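Local coordinates for protein hyaluronidase (Thermobaculum terrenum, PDB 5DIY) that probably acts as a family 84 hexosaminidase, removing O-linked N-acetylglucosamine from glycosylated proteins, at residues L96-I100 with R147-L152. Residue numbers count along the deposited sequence, not the author numbering.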
loop_
_atom_site.group_PDB
_atom_site.type_symbol
_atom_site.label_atom_id
_atom_site.label_comp_id
_atom_site.label_asym_id
_atom_site.label_seq_id
_atom_site.Cartn_x
_atom_site.Cartn_y
_atom_site.Cartn_z
ATOM N N LEU C 96 33.078 -4.259 -6.329
ATOM C CA LEU C 96 32.886 -5.332 -5.341
ATOM C C LEU C 96 33.490 -4.967 -3.988
ATOM O O LEU C 96 32.832 -5.102 -2.954
ATOM C CB LEU C 96 33.503 -6.651 -5.829
ATOM C CG LEU C 96 33.634 -7.811 -4.825
ATOM C CD1 LEU C 96 32.269 -8.214 -4.292
ATOM C CD2 LEU C 96 34.324 -9.000 -5.471
ATOM N N GLU C 97 34.742 -4.511 -4.006
ATOM C CA GLU C 97 35.444 -4.129 -2.775
ATOM C C GLU C 97 34.710 -2.997 -2.051
ATOM O O GLU C 97 34.611 -3.007 -0.825
ATOM C CB GLU C 97 36.891 -3.691 -3.055
ATOM C CG GLU C 97 37.803 -4.724 -3.715
ATOM C CD GLU C 97 37.925 -6.022 -2.941
ATOM O OE1 GLU C 97 37.898 -5.995 -1.687
ATOM O OE2 GLU C 97 38.049 -7.084 -3.592
ATOM N N THR C 98 34.199 -2.036 -2.822
ATOM C CA THR C 98 33.445 -0.907 -2.280
ATOM C C THR C 98 32.140 -1.361 -1.600
ATOM O O THR C 98 31.820 -0.893 -0.506
ATOM C CB THR C 98 33.171 0.142 -3.382
ATOM O OG1 THR C 98 34.424 0.631 -3.887
ATOM C CG2 THR C 98 32.333 1.318 -2.858
ATOM N N LEU C 99 31.410 -2.283 -2.227
ATOM C CA LEU C 99 30.189 -2.835 -1.620
ATOM C C LEU C 99 30.505 -3.602 -0.333
ATOM O O LEU C 99 29.804 -3.450 0.670
ATOM C CB LEU C 99 29.435 -3.736 -2.603
ATOM C CG LEU C 99 28.027 -4.179 -2.155
ATOM C CD1 LEU C 99 27.024 -4.078 -3.294
ATOM C CD2 LEU C 99 28.019 -5.588 -1.579
ATOM N N ILE C 100 31.575 -4.400 -0.361
ATOM C CA ILE C 100 32.012 -5.166 0.817
ATOM C C ILE C 100 32.443 -4.240 1.960
ATOM O O ILE C 100 32.193 -4.540 3.131
ATOM C CB ILE C 100 33.136 -6.181 0.461
ATOM C CG1 ILE C 100 32.607 -7.273 -0.489
ATOM C CG2 ILE C 100 33.754 -6.808 1.711
ATOM C CD1 ILE C 100 31.645 -8.279 0.114
ATOM N N ARG C 147 30.069 -13.597 -7.043
ATOM C CA ARG C 147 31.343 -13.098 -6.495
ATOM C C ARG C 147 31.200 -12.461 -5.110
ATOM O O ARG C 147 32.091 -12.615 -4.270
ATOM C CB ARG C 147 32.040 -12.132 -7.467
ATOM C CG ARG C 147 32.789 -12.851 -8.581
ATOM C CD ARG C 147 33.619 -11.905 -9.431
ATOM N NE ARG C 147 32.778 -11.093 -10.309
ATOM C CZ ARG C 147 32.611 -9.766 -10.252
ATOM N NH1 ARG C 147 33.247 -9.010 -9.364
ATOM N NH2 ARG C 147 31.796 -9.180 -11.130
ATOM N N VAL C 148 30.089 -11.769 -4.861
ATOM C CA VAL C 148 29.845 -11.204 -3.524
ATOM C C VAL C 148 29.653 -12.340 -2.508
ATOM O O VAL C 148 30.217 -12.283 -1.417
ATOM C CB VAL C 148 28.657 -10.200 -3.487
ATOM C CG1 VAL C 148 28.365 -9.744 -2.059
ATOM C CG2 VAL C 148 28.944 -8.983 -4.370
ATOM N N LEU C 149 28.886 -13.369 -2.881
ATOM C CA LEU C 149 28.645 -14.522 -2.008
ATOM C C LEU C 149 29.939 -15.253 -1.672
ATOM O O LEU C 149 30.230 -15.502 -0.499
ATOM C CB LEU C 149 27.660 -15.513 -2.648
ATOM C CG LEU C 149 27.214 -16.696 -1.768
ATOM C CD1 LEU C 149 26.526 -16.215 -0.495
ATOM C CD2 LEU C 149 26.303 -17.640 -2.538
ATOM N N GLN C 150 30.702 -15.588 -2.710
ATOM C CA GLN C 150 31.991 -16.267 -2.547
ATOM C C GLN C 150 32.931 -15.501 -1.606
ATOM O O GLN C 150 33.591 -16.116 -0.767
ATOM C CB GLN C 150 32.639 -16.539 -3.912
ATOM C CG GLN C 150 31.937 -17.657 -4.671
ATOM C CD GLN C 150 32.392 -17.830 -6.111
ATOM O OE1 GLN C 150 33.093 -16.983 -6.676
ATOM N NE2 GLN C 150 31.972 -18.934 -6.725
ATOM N N ARG C 151 32.954 -14.172 -1.711
ATOM C CA ARG C 151 33.706 -13.332 -0.768
ATOM C C ARG C 151 33.189 -13.470 0.670
ATOM O O ARG C 151 33.978 -13.648 1.597
ATOM C CB ARG C 151 33.682 -11.857 -1.197
ATOM C CG ARG C 151 34.325 -10.875 -0.216
ATOM C CD ARG C 151 35.810 -11.156 0.011
ATOM N NE ARG C 151 36.571 -10.906 -1.211
ATOM C CZ ARG C 151 36.914 -9.703 -1.666
ATOM N NH1 ARG C 151 36.592 -8.592 -1.001
ATOM N NH2 ARG C 151 37.589 -9.607 -2.807
ATOM N N LEU C 152 31.871 -13.382 0.851
ATOM C CA LEU C 152 31.268 -13.473 2.189
ATOM C C LEU C 152 31.461 -14.841 2.853
ATOM O O LEU C 152 31.598 -14.911 4.077
ATOM C CB LEU C 152 29.774 -13.118 2.150
ATOM C CG LEU C 152 29.420 -11.654 1.868
ATOM C CD1 LEU C 152 27.910 -11.515 1.727
ATOM C CD2 LEU C 152 29.955 -10.726 2.952
#
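Begin at L96, whose side chain reaches between R147, V148 and R151: its CD1 packs 3.4 Å from V148 CG2, while CD2 lies over one face of the R151 guanidinium. R147 NH1 lies 4.0 Å from L96 CD2, but its polar partners are outside the pair: the carbonyl of Y90 and, in a salt bridge, D143. E97 starts off from its helix pointing away, yet its carboxylate swings back to meet R151 end-on in a two-pronged salt bridge, OE1 to NH1 at 3.0 Å and OE2 to NH2 at 2.7 Å. One turn on from L96, L99 CD2 touches V148 CG1 at 4.2 Å. I100 carries the contact on: its CD1 sits 3.7 Å from R151 CG and 4.1 Å from L152 CD2. The axes of 96-100 and 147-152 cross at -53° and come within 10.9 Å. This is the packing of successive outer helices in a TIM barrel: helix 93-108 follows strand 77-82, helix 137-153 follows strand 113-117, and V148 also rests on I161 of strand 160-164.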